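L-talarate/galactarate dehydratase (Salmonella typhimurium, PDB 2PP3) dehydrates both L-talarate and galactarate to 5-keto-4-deoxy-D-glucarate with the help of one magnesium ion per subunit, and also epimerises L-talarate to galactarate. Local coordinates at residues Pro43-Lys48 and Phe171-Leu176; Lys48-Arg53 and Val198-Cys203; Lys55-Val60 and Tyr80-Gly85; Tyr165-Gly170 and Trp346-Glu351. The protein carries 1 engineered substitution. All coordinates share one frame; numbering follows the deposited sequence.

From the N terminus, the chain first reaches 43-48 and 48-53, overlapping segments that share K48. Interaction 1 closes the long loop from 43-48 to 171-176, and interaction 2 a longer one from 48-53 to 198-203; the two loops cross. Nested inside both is interaction 3, the short hairpin closure of 55-60 with 80-85. Interaction 4 joins 165-170 to 346-351 and crosses interactions 1 and 2, while following interaction 3 in series. Interactions 1 and 2 tie the capping region around helix 47-50 to loops at the barrel mouth, interaction 3 joins the ends of hairpin strands 57-69 and 74-81, and interaction 4 pairs strands 161-166 and 346-349. All four reach L-glucarate.

Interaction 1 of 4, residues Pro43-Lys48 and Phe171-Leu176; sequences PVSDAK and FLHTPL. With LGT (L-glucaric acid), chain G.
A chi1 of 179° swings V44 CG1 away from the amide nitrogen, and with the F171 side chain turned back beside its own amide, the methyl group comes down on the aromatic face. V44 CG1 sits 3.7 Å from the centroid of the F171 ring and 6° off its normal, a CH-pi contact over the centre of the face, while D46 CB meets the same ring at its edge. Along the backbone the join is slight: L172 N gives S45 O a weak hydrogen bond of 3.3 Å. L172 adds packing, its CD1 3.3 Å from A47 N at the start of helix 47-50. The imidazole of H173 lies with one face under P43 O, and its NE2 is buried without a polar partner. Beyond this packing, D46 and K48 form a tight pair at the substrate. K48 NZ reaches both D46 OD1 and D46 OD2 at 2.7 Å, on their syn lone pairs, and D46 OD1 also caps the helix by accepting from K48 N. That same ammonium donates to O6A of L-glucarate at 2.9 Å, Q54 OE1 also accepts from it, and D46 OD2 lies 2.8 Å from the ligand's O4. The apolar packing lies beside a substrate-binding ion pair whose charges probably balance each other, with the cation turned to a substrate carboxylate and the aspartate to a hydroxyl.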
# COMPACT_ATOMS: atom_id res chain seq x y z
N PRO B 43 10.52 38.24 -3.33
CA PRO B 43 9.64 37.63 -4.34
C PRO B 43 10.36 36.63 -5.23
O PRO B 43 11.43 36.92 -5.77
CB PRO B 43 9.10 38.85 -5.10
CG PRO B 43 10.17 39.89 -4.90
CD PRO B 43 10.53 39.70 -3.46
N VAL B 44 9.77 35.46 -5.37
CA VAL B 44 10.35 34.39 -6.17
C VAL B 44 9.74 34.31 -7.57
O VAL B 44 8.53 34.43 -7.74
CB VAL B 44 10.15 33.03 -5.47
CG1 VAL B 44 10.73 31.90 -6.31
CG2 VAL B 44 10.81 33.06 -4.10
N SER B 45 10.59 34.10 -8.57
CA SER B 45 10.10 33.99 -9.93
C SER B 45 10.90 33.01 -10.78
O SER B 45 12.13 33.10 -10.87
CB SER B 45 10.10 35.37 -10.60
OG SER B 45 11.41 35.88 -10.73
N ASP B 46 10.20 32.05 -11.37
CA ASP B 46 10.83 31.07 -12.26
C ASP B 46 10.44 31.48 -13.68
O ASP B 46 9.97 32.59 -13.90
CB ASP B 46 10.35 29.64 -11.95
CG ASP B 46 8.84 29.53 -11.87
OD1 ASP B 46 8.13 30.12 -12.71
OD2 ASP B 46 8.36 28.83 -10.96
N ALA B 47 10.63 30.58 -14.64
CA ALA B 47 10.31 30.90 -16.03
C ALA B 47 8.85 31.29 -16.25
O ALA B 47 8.53 32.02 -17.19
CB ALA B 47 10.68 29.73 -16.93
N LYS B 48 7.95 30.81 -15.39
CA LYS B 48 6.53 31.13 -15.52
C LYS B 48 6.30 32.64 -15.41
O LYS B 48 5.32 33.17 -15.94
CB LYS B 48 5.71 30.40 -14.46
CG LYS B 48 5.63 28.89 -14.68
CD LYS B 48 4.75 28.20 -13.64
CE LYS B 48 5.45 28.03 -12.29
NZ LYS B 48 5.78 29.32 -11.60
N PHE B 171 16.87 30.24 -8.46
CA PHE B 171 15.76 30.80 -9.22
C PHE B 171 16.19 31.90 -10.18
O PHE B 171 17.29 32.46 -10.05
CB PHE B 171 14.67 31.30 -8.27
CG PHE B 171 13.79 30.21 -7.74
CD1 PHE B 171 12.81 29.64 -8.55
CD2 PHE B 171 13.94 29.73 -6.44
CE1 PHE B 171 11.99 28.60 -8.07
CE2 PHE B 171 13.13 28.70 -5.95
CZ PHE B 171 12.16 28.14 -6.77
N LEU B 172 15.33 32.20 -11.15
CA LEU B 172 15.61 33.20 -12.19
C LEU B 172 15.73 34.67 -11.78
O LEU B 172 16.38 35.45 -12.47
CB LEU B 172 14.58 33.07 -13.31
CG LEU B 172 14.80 31.85 -14.22
CD1 LEU B 172 13.64 31.71 -15.19
CD2 LEU B 172 16.12 32.01 -14.96
N HIS B 173 15.11 35.04 -10.67
CA HIS B 173 15.19 36.42 -10.21
C HIS B 173 16.52 36.64 -9.49
O HIS B 173 16.82 37.74 -9.03
CB HIS B 173 14.04 36.71 -9.24
CG HIS B 173 14.06 35.84 -8.02
ND1 HIS B 173 14.89 36.07 -6.96
CD2 HIS B 173 13.37 34.71 -7.73
CE1 HIS B 173 14.73 35.12 -6.05
NE2 HIS B 173 13.81 34.28 -6.49
N THR B 174 17.32 35.59 -9.42
CA THR B 174 18.62 35.65 -8.75
C THR B 174 19.78 35.81 -9.73
O THR B 174 19.98 34.96 -10.61
CB THR B 174 18.87 34.37 -7.90
OG1 THR B 174 17.85 34.25 -6.90
CG2 THR B 174 20.24 34.42 -7.23
N PRO B 175 20.55 36.91 -9.60
CA PRO B 175 21.69 37.17 -10.48
C PRO B 175 22.70 36.02 -10.41
O PRO B 175 22.84 35.39 -9.36
CB PRO B 175 22.26 38.47 -9.93
CG PRO B 175 21.04 39.16 -9.38
CD PRO B 175 20.33 38.03 -8.68
N LEU B 176 23.40 35.77 -11.51
CA LEU B 176 24.36 34.69 -11.58
C LEU B 176 25.33 34.60 -10.40
O LEU B 176 25.41 33.57 -9.73
CB LEU B 176 25.15 34.77 -12.89
CG LEU B 176 26.17 33.65 -13.17
CD1 LEU B 176 25.50 32.29 -13.04
CD2 LEU B 176 26.75 33.83 -14.57
O1A LGT G . 10.73 23.63 -6.58
C1 LGT G . 10.29 23.38 -7.71
O1B LGT G . 10.35 22.26 -8.25
C2 LGT G . 9.63 24.56 -8.53
O2 LGT G . 8.90 24.06 -9.67
C3 LGT G . 8.67 25.41 -7.68
O3 LGT G . 7.45 24.70 -7.50
C4 LGT G . 8.33 26.79 -8.32
O4 LGT G . 7.62 26.57 -9.56
C5 LGT G . 7.48 27.71 -7.43
O5 LGT G . 8.17 27.92 -6.19
C6 LGT G . 7.23 29.08 -8.10
O6A LGT G . 6.14 29.21 -8.73
O6B LGT G . 8.12 29.97 -7.99

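Interaction 2 of 4, residues Lys48-Arg53 and Val198-Cys203; sequences KVLTGR and VGQPNC. With LGT (L-glucaric acid), chain G.
L50 and P201 meet through backbone and ring: P201 CG lies 3.4 Å from L50 O, and P201 CD is 4.0 Å from L50 CB. One branch of the leucine touches the neighbouring residue, L50 CD2 meeting Q200 CB at 3.6 Å, so the glutamine takes part here by its aliphatic base. T51 adds a looser edge, with its CG2 4.1 Å from G199 O and 4.2 Å from P201 CD. No hydrogen bond crosses between 48-53 and 198-203, and the contact, lying at the surface, rests on van der Waals packing.

What holds each side in shape lies one shell out. T51 directs its methyl at the loop while its OG1 is bonded back to A47 O, one helical turn earlier. Helix 47-50 ends in a Schellman motif at G52, whose positive phi goes with the bond from G52 N to V49 O at 2.9 Å. Across the contact, G199 also has positive phi (97°), and D206 OD2 accepts from both G199 N and Q200 N, fastening the loop to helix 203-217. N202 is the N-cap of that helix, its OD1 accepting from E205 N. L172 touches both L50 and Q200, joining this patch to the adjoining loop.

The arrangement fits the enolase superfamily, in which loops of the capping domain close over the mouth of the barrel: helix 47-50 rests on the loop that follows barrel strand 194-197, at whose end stands the engineered A197.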
# COMPACT_ATOMS: atom_id res chain seq x y z
N LYS B 48 7.95 30.81 -15.39
CA LYS B 48 6.53 31.13 -15.52
C LYS B 48 6.30 32.64 -15.41
O LYS B 48 5.32 33.17 -15.94
CB LYS B 48 5.71 30.40 -14.46
CG LYS B 48 5.63 28.89 -14.68
CD LYS B 48 4.75 28.20 -13.64
CE LYS B 48 5.45 28.03 -12.29
NZ LYS B 48 5.78 29.32 -11.60
N VAL B 49 7.21 33.33 -14.72
CA VAL B 49 7.11 34.77 -14.55
C VAL B 49 7.81 35.48 -15.71
O VAL B 49 7.26 36.42 -16.30
CB VAL B 49 7.76 35.23 -13.23
CG1 VAL B 49 7.66 36.75 -13.09
CG2 VAL B 49 7.09 34.54 -12.05
N LEU B 50 9.02 35.02 -16.05
CA LEU B 50 9.78 35.62 -17.14
C LEU B 50 9.14 35.47 -18.52
O LEU B 50 9.58 36.10 -19.48
CB LEU B 50 11.21 35.05 -17.17
CG LEU B 50 12.19 35.62 -16.14
CD1 LEU B 50 11.71 35.35 -14.73
CD2 LEU B 50 13.56 35.01 -16.37
N THR B 51 8.12 34.63 -18.64
CA THR B 51 7.43 34.46 -19.92
C THR B 51 6.09 35.20 -19.85
O THR B 51 5.36 35.26 -20.83
CB THR B 51 7.16 32.98 -20.26
OG1 THR B 51 6.32 32.39 -19.26
CG2 THR B 51 8.48 32.22 -20.36
N GLY B 52 5.79 35.75 -18.68
CA GLY B 52 4.56 36.49 -18.49
C GLY B 52 3.33 35.70 -18.07
O GLY B 52 2.24 36.27 -17.96
N ARG B 53 3.48 34.40 -17.84
CA ARG B 53 2.35 33.57 -17.43
C ARG B 53 1.85 33.91 -16.03
O ARG B 53 0.65 33.84 -15.76
CB ARG B 53 2.73 32.09 -17.47
CG ARG B 53 2.93 31.52 -18.86
CD ARG B 53 1.65 31.55 -19.68
NE ARG B 53 1.71 30.61 -20.80
CZ ARG B 53 0.74 30.43 -21.69
NH1 ARG B 53 -0.40 31.12 -21.61
NH2 ARG B 53 0.89 29.53 -22.65
N VAL B 198 15.54 27.17 -15.28
CA VAL B 198 15.80 27.59 -16.66
C VAL B 198 14.46 27.77 -17.38
O VAL B 198 13.40 27.75 -16.76
CB VAL B 198 16.65 26.55 -17.43
CG1 VAL B 198 18.03 26.45 -16.81
CG2 VAL B 198 15.96 25.19 -17.40
N GLY B 199 14.52 27.95 -18.70
CA GLY B 199 13.29 28.12 -19.46
C GLY B 199 12.90 29.56 -19.74
O GLY B 199 11.78 29.84 -20.16
N GLN B 200 13.82 30.49 -19.50
CA GLN B 200 13.53 31.89 -19.76
C GLN B 200 13.61 32.13 -21.27
O GLN B 200 14.28 31.39 -22.00
CB GLN B 200 14.55 32.79 -19.04
CG GLN B 200 15.89 32.91 -19.74
CD GLN B 200 16.89 33.75 -18.96
OE1 GLN B 200 17.62 33.24 -18.10
NE2 GLN B 200 16.91 35.05 -19.24
N PRO B 201 12.91 33.16 -21.77
CA PRO B 201 12.90 33.49 -23.20
C PRO B 201 14.27 33.39 -23.86
O PRO B 201 14.42 32.78 -24.91
CB PRO B 201 12.35 34.91 -23.21
CG PRO B 201 11.34 34.86 -22.09
CD PRO B 201 12.11 34.14 -21.00
N ASN B 202 15.27 33.99 -23.23
CA ASN B 202 16.63 33.98 -23.75
C ASN B 202 17.31 32.64 -23.45
O ASN B 202 17.92 32.46 -22.39
CB ASN B 202 17.43 35.12 -23.11
CG ASN B 202 18.77 35.35 -23.79
OD1 ASN B 202 19.47 34.40 -24.15
ND2 ASN B 202 19.14 36.61 -23.94
N CYS B 203 17.21 31.69 -24.38
CA CYS B 203 17.83 30.38 -24.20
C CYS B 203 19.33 30.50 -23.98
O CYS B 203 19.93 29.72 -23.24
CB CYS B 203 17.57 29.48 -25.40
SG CYS B 203 15.86 28.96 -25.56
O1A LGT G . 10.73 23.63 -6.58
C1 LGT G . 10.29 23.38 -7.71
O1B LGT G . 10.35 22.26 -8.25
C2 LGT G . 9.63 24.56 -8.53
O2 LGT G . 8.90 24.06 -9.67
C3 LGT G . 8.67 25.41 -7.68
O3 LGT G . 7.45 24.70 -7.50
C4 LGT G . 8.33 26.79 -8.32
O4 LGT G . 7.62 26.57 -9.56
C5 LGT G . 7.48 27.71 -7.43
O5 LGT G . 8.17 27.92 -6.19
C6 LGT G . 7.23 29.08 -8.10
O6A LGT G . 6.14 29.21 -8.73
O6B LGT G . 8.12 29.97 -7.99

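Interaction 3 of 4, residues Lys55-Val60 and Tyr80-Gly85; sequences KPLTEV and YSKRAG. With LGT (L-glucaric acid), chain G.
R83 grips K55 O side-on with two nitrogens, NH2 donating at 2.8 Å and NE at 3.2 Å, and the acceptor lies close to the guanidinium plane. The remaining nitrogen serves the substrate: R83 NH1 donates to O6A of L-glucarate at 2.9 Å, almost straight at 170°. The carbonyl fixes the rotation of the flat group and aims its other edge at the ligand carboxylate. Beside it, K82 runs out extended beyond CG, and its NZ donates to the ligand's O5 at 2.9 Å and, weakly, to O3 at 3.1 Å. S81 OG braces the turn by donating to R83 O at 3.0 Å. L57 fills the angle between the two basic chains, with CB and CD1 over one guanidinium face and CD1 4.1 Å from K82 CB, crossing the lysine at about a right angle. Further along, V60 CG1 rests 4.2 Å from Y80 CB, while Y80 OH is bonded to D301, next to the active-site H328. The segments sit at the ends of the capping domain's hairpin strands 57-69 and 74-81, K55 and R83 in adjoining loops; strand 28-40 flanks 57-69 on its other side, and V44 of strand 43-44 packs on L57.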
# COMPACT_ATOMS: atom_id res chain seq x y z
N LYS B 55 2.84 36.18 -12.00
CA LYS B 55 3.52 37.25 -11.28
C LYS B 55 4.42 36.58 -10.25
O LYS B 55 4.19 35.43 -9.86
CB LYS B 55 2.50 38.14 -10.56
CG LYS B 55 1.67 39.00 -11.50
CD LYS B 55 2.56 39.99 -12.24
CE LYS B 55 1.75 40.91 -13.16
NZ LYS B 55 2.63 41.88 -13.87
N PRO B 56 5.47 37.28 -9.79
CA PRO B 56 6.38 36.71 -8.80
C PRO B 56 5.65 36.21 -7.56
O PRO B 56 4.63 36.77 -7.15
CB PRO B 56 7.33 37.87 -8.50
CG PRO B 56 7.39 38.59 -9.82
CD PRO B 56 5.93 38.62 -10.22
N LEU B 57 6.18 35.15 -6.96
CA LEU B 57 5.61 34.55 -5.76
C LEU B 57 6.05 35.38 -4.55
O LEU B 57 7.25 35.64 -4.37
CB LEU B 57 6.11 33.11 -5.61
CG LEU B 57 5.51 32.26 -4.49
CD1 LEU B 57 4.02 32.06 -4.74
CD2 LEU B 57 6.22 30.92 -4.45
N THR B 58 5.10 35.79 -3.72
CA THR B 58 5.41 36.60 -2.55
C THR B 58 4.97 35.95 -1.24
O THR B 58 5.23 36.47 -0.16
CB THR B 58 4.74 37.99 -2.63
OG1 THR B 58 3.32 37.83 -2.70
CG2 THR B 58 5.23 38.75 -3.85
N GLU B 59 4.31 34.80 -1.34
CA GLU B 59 3.86 34.10 -0.15
C GLU B 59 3.37 32.71 -0.51
O GLU B 59 3.21 32.37 -1.68
CB GLU B 59 2.73 34.89 0.52
CG GLU B 59 1.37 34.69 -0.14
CD GLU B 59 0.33 35.66 0.38
OE1 GLU B 59 0.46 36.11 1.54
OE2 GLU B 59 -0.63 35.95 -0.36
N VAL B 60 3.12 31.90 0.52
CA VAL B 60 2.63 30.54 0.32
C VAL B 60 1.49 30.27 1.29
O VAL B 60 1.64 30.45 2.50
CB VAL B 60 3.75 29.50 0.57
CG1 VAL B 60 3.21 28.09 0.39
CG2 VAL B 60 4.91 29.75 -0.38
N TYR B 80 -0.84 23.06 0.77
CA TYR B 80 -0.41 24.42 0.53
C TYR B 80 -0.88 24.87 -0.83
O TYR B 80 -1.46 24.10 -1.60
CB TYR B 80 1.11 24.49 0.56
CG TYR B 80 1.75 23.89 -0.68
CD1 TYR B 80 2.06 24.69 -1.77
CD2 TYR B 80 1.98 22.52 -0.77
CE1 TYR B 80 2.59 24.13 -2.94
CE2 TYR B 80 2.50 21.95 -1.93
CZ TYR B 80 2.81 22.76 -3.01
OH TYR B 80 3.32 22.20 -4.16
N SER B 81 -0.63 26.14 -1.13
CA SER B 81 -0.98 26.69 -2.42
C SER B 81 -0.04 27.83 -2.75
O SER B 81 0.11 28.76 -1.96
CB SER B 81 -2.42 27.19 -2.42
OG SER B 81 -2.80 27.62 -3.73
N LYS B 82 0.63 27.73 -3.89
CA LYS B 82 1.52 28.79 -4.33
C LYS B 82 0.67 29.57 -5.32
O LYS B 82 0.43 29.12 -6.44
CB LYS B 82 2.76 28.20 -5.02
CG LYS B 82 3.72 27.52 -4.07
CD LYS B 82 4.96 27.03 -4.80
CE LYS B 82 5.90 26.28 -3.86
NZ LYS B 82 7.09 25.76 -4.59
N ARG B 83 0.20 30.73 -4.87
CA ARG B 83 -0.67 31.63 -5.63
C ARG B 83 -2.10 31.23 -5.30
O ARG B 83 -2.33 30.47 -4.37
CB ARG B 83 -0.38 31.55 -7.14
CG ARG B 83 1.02 32.08 -7.49
CD ARG B 83 1.27 32.21 -8.98
NE ARG B 83 2.59 32.77 -9.26
CZ ARG B 83 3.74 32.11 -9.14
NH1 ARG B 83 3.76 30.84 -8.75
NH2 ARG B 83 4.89 32.72 -9.41
N ALA B 84 -3.07 31.75 -6.05
CA ALA B 84 -4.48 31.47 -5.76
C ALA B 84 -4.81 29.98 -5.58
O ALA B 84 -4.26 29.12 -6.28
CB ALA B 84 -5.37 32.08 -6.85
N GLY B 85 -5.71 29.70 -4.64
CA GLY B 85 -6.12 28.34 -4.36
C GLY B 85 -6.25 28.04 -2.88
O GLY B 85 -7.05 27.20 -2.47
O1A LGT G . 10.73 23.63 -6.58
C1 LGT G . 10.29 23.38 -7.71
O1B LGT G . 10.35 22.26 -8.25
C2 LGT G . 9.63 24.56 -8.53
O2 LGT G . 8.90 24.06 -9.67
C3 LGT G . 8.67 25.41 -7.68
O3 LGT G . 7.45 24.70 -7.50
C4 LGT G . 8.33 26.79 -8.32
O4 LGT G . 7.62 26.57 -9.56
C5 LGT G . 7.48 27.71 -7.43
O5 LGT G . 8.17 27.92 -6.19
C6 LGT G . 7.23 29.08 -8.10
O6A LGT G . 6.14 29.21 -8.73
O6B LGT G . 8.12 29.97 -7.99

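Interaction 4 of 4, residues Tyr165-Gly170 and Trp346-Glu351; sequences YNTSGG and WLEHFE. With LGT (L-glucaric acid), chain G.
Y165 and N166 pair in parallel with E348 and H349, held by Y165 N to L347 O at 3.0 Å and H349 N to Y165 O at 2.7 Å, and T167 N to H349 O (3.3 Å) carries the parallel pairing one step past the strand. Y165 and E348 point to one face of the sheet, where the tyrosine ring lies over the glutamate backbone in a CH-pi contact with E348 CA. The extended E348, CG anti to the backbone N (chi1 173°), carries its carboxylate to the substrate. E348 OE2 accepts from T167 OG1 at 2.7 Å on the anti lone pair. The same E348 OE2 lies 2.5 Å from O1A of L-glucarate. K195 joins with a salt bridge to E348 and a bond to Y165 OH. F350 turns its ring edge to the ligand, CZ 3.0 Å from O1A. On the other face, N166 ND2 donates to H349 ND1 at 3.0 Å and to S168 OG, while N166 OD1 takes G169 N in an Asx motif, bonds that fix the amide's rotation. S168 OG lies so close to E351 OE1 (2.5 Å) that the detail is doubtful. Y12 of the second subunit stacks on H349. The pairing gathers T167, E348 and F350 of the active-site pocket at the ends of strands 161-166 and 346-349. Strand 161-166 separates 346-349 from 367-369, and helix 331-339 packs against L347 and H349.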
# COMPACT_ATOMS: atom_id res chain seq x y z
N TYR B 165 18.68 17.84 -2.57
CA TYR B 165 19.19 18.90 -3.44
C TYR B 165 18.43 20.19 -3.11
O TYR B 165 17.27 20.14 -2.68
CB TYR B 165 19.02 18.52 -4.92
CG TYR B 165 17.60 18.61 -5.45
CD1 TYR B 165 17.10 19.82 -5.96
CD2 TYR B 165 16.75 17.51 -5.43
CE1 TYR B 165 15.79 19.92 -6.44
CE2 TYR B 165 15.43 17.60 -5.90
CZ TYR B 165 14.96 18.80 -6.40
OH TYR B 165 13.68 18.91 -6.87
N ASN B 166 19.07 21.33 -3.31
CA ASN B 166 18.42 22.61 -3.03
C ASN B 166 17.89 23.30 -4.30
O ASN B 166 18.52 23.24 -5.36
CB ASN B 166 19.37 23.55 -2.30
CG ASN B 166 18.81 24.97 -2.17
OD1 ASN B 166 18.89 25.77 -3.11
ND2 ASN B 166 18.22 25.27 -1.02
N THR B 167 16.74 23.95 -4.17
CA THR B 167 16.11 24.65 -5.28
C THR B 167 16.01 26.15 -5.05
O THR B 167 16.21 26.94 -5.97
CB THR B 167 14.67 24.11 -5.53
OG1 THR B 167 14.74 22.75 -5.95
CG2 THR B 167 13.96 24.94 -6.59
N SER B 168 15.69 26.53 -3.81
CA SER B 168 15.52 27.93 -3.45
C SER B 168 16.69 28.87 -3.75
O SER B 168 16.53 30.09 -3.70
CB SER B 168 15.15 28.04 -1.96
OG SER B 168 16.16 27.49 -1.14
N GLY B 169 17.85 28.32 -4.07
CA GLY B 169 18.99 29.16 -4.36
C GLY B 169 19.32 29.32 -5.84
O GLY B 169 20.27 30.02 -6.19
N GLY B 170 18.53 28.69 -6.71
CA GLY B 170 18.81 28.80 -8.13
C GLY B 170 17.67 29.32 -8.99
O GLY B 170 17.53 28.89 -10.13
N TRP B 346 15.19 11.21 -4.67
CA TRP B 346 15.77 12.52 -4.40
C TRP B 346 14.75 13.36 -3.64
O TRP B 346 13.56 13.34 -3.95
CB TRP B 346 16.14 13.25 -5.68
CG TRP B 346 17.46 12.87 -6.24
CD1 TRP B 346 17.72 11.86 -7.13
CD2 TRP B 346 18.71 13.50 -5.97
NE1 TRP B 346 19.06 11.83 -7.42
CE2 TRP B 346 19.69 12.83 -6.72
CE3 TRP B 346 19.10 14.57 -5.15
CZ2 TRP B 346 21.05 13.19 -6.69
CZ3 TRP B 346 20.45 14.94 -5.12
CH2 TRP B 346 21.40 14.25 -5.89
N LEU B 347 15.23 14.09 -2.63
CA LEU B 347 14.37 14.95 -1.83
C LEU B 347 14.73 16.40 -2.16
O LEU B 347 15.90 16.75 -2.24
CB LEU B 347 14.58 14.69 -0.34
CG LEU B 347 13.59 15.38 0.61
CD1 LEU B 347 12.21 14.80 0.37
CD2 LEU B 347 14.02 15.17 2.07
N GLU B 348 13.71 17.23 -2.33
CA GLU B 348 13.90 18.64 -2.66
C GLU B 348 13.88 19.54 -1.44
O GLU B 348 12.96 19.49 -0.62
CB GLU B 348 12.82 19.08 -3.66
CG GLU B 348 12.82 20.57 -3.96
CD GLU B 348 11.82 20.95 -5.05
OE1 GLU B 348 10.66 20.49 -4.99
OE2 GLU B 348 12.22 21.72 -5.95
N HIS B 349 14.90 20.39 -1.33
CA HIS B 349 14.98 21.29 -0.18
C HIS B 349 14.65 22.77 -0.40
O HIS B 349 15.09 23.40 -1.37
CB HIS B 349 16.37 21.19 0.46
CG HIS B 349 16.64 22.26 1.47
ND1 HIS B 349 16.93 23.56 1.12
CD2 HIS B 349 16.64 22.23 2.83
CE1 HIS B 349 17.08 24.29 2.21
NE2 HIS B 349 16.92 23.50 3.26
N PHE B 350 13.86 23.28 0.53
CA PHE B 350 13.45 24.68 0.59
C PHE B 350 13.56 25.00 2.07
O PHE B 350 13.46 24.11 2.91
CB PHE B 350 11.98 24.87 0.17
CG PHE B 350 11.76 24.96 -1.31
CD1 PHE B 350 11.60 23.82 -2.08
CD2 PHE B 350 11.69 26.21 -1.93
CE1 PHE B 350 11.36 23.91 -3.45
CE2 PHE B 350 11.45 26.31 -3.30
CZ PHE B 350 11.28 25.16 -4.06
N GLU B 351 13.77 26.27 2.42
CA GLU B 351 13.86 26.65 3.82
C GLU B 351 12.54 27.31 4.22
O GLU B 351 12.21 27.42 5.40
CB GLU B 351 15.01 27.64 4.05
CG GLU B 351 14.90 28.93 3.25
CD GLU B 351 15.59 28.84 1.90
OE1 GLU B 351 15.36 27.85 1.17
OE2 GLU B 351 16.36 29.76 1.57
O1A LGT G . 10.73 23.63 -6.58
C1 LGT G . 10.29 23.38 -7.71
O1B LGT G . 10.35 22.26 -8.25
C2 LGT G . 9.63 24.56 -8.53
O2 LGT G . 8.90 24.06 -9.67
C3 LGT G . 8.67 25.41 -7.68
O3 LGT G . 7.45 24.70 -7.50
C4 LGT G . 8.33 26.79 -8.32
O4 LGT G . 7.62 26.57 -9.56
C5 LGT G . 7.48 27.71 -7.43
O5 LGT G . 8.17 27.92 -6.19
C6 LGT G . 7.23 29.08 -8.10
O6A LGT G . 6.14 29.21 -8.73
O6B LGT G . 8.12 29.97 -7.99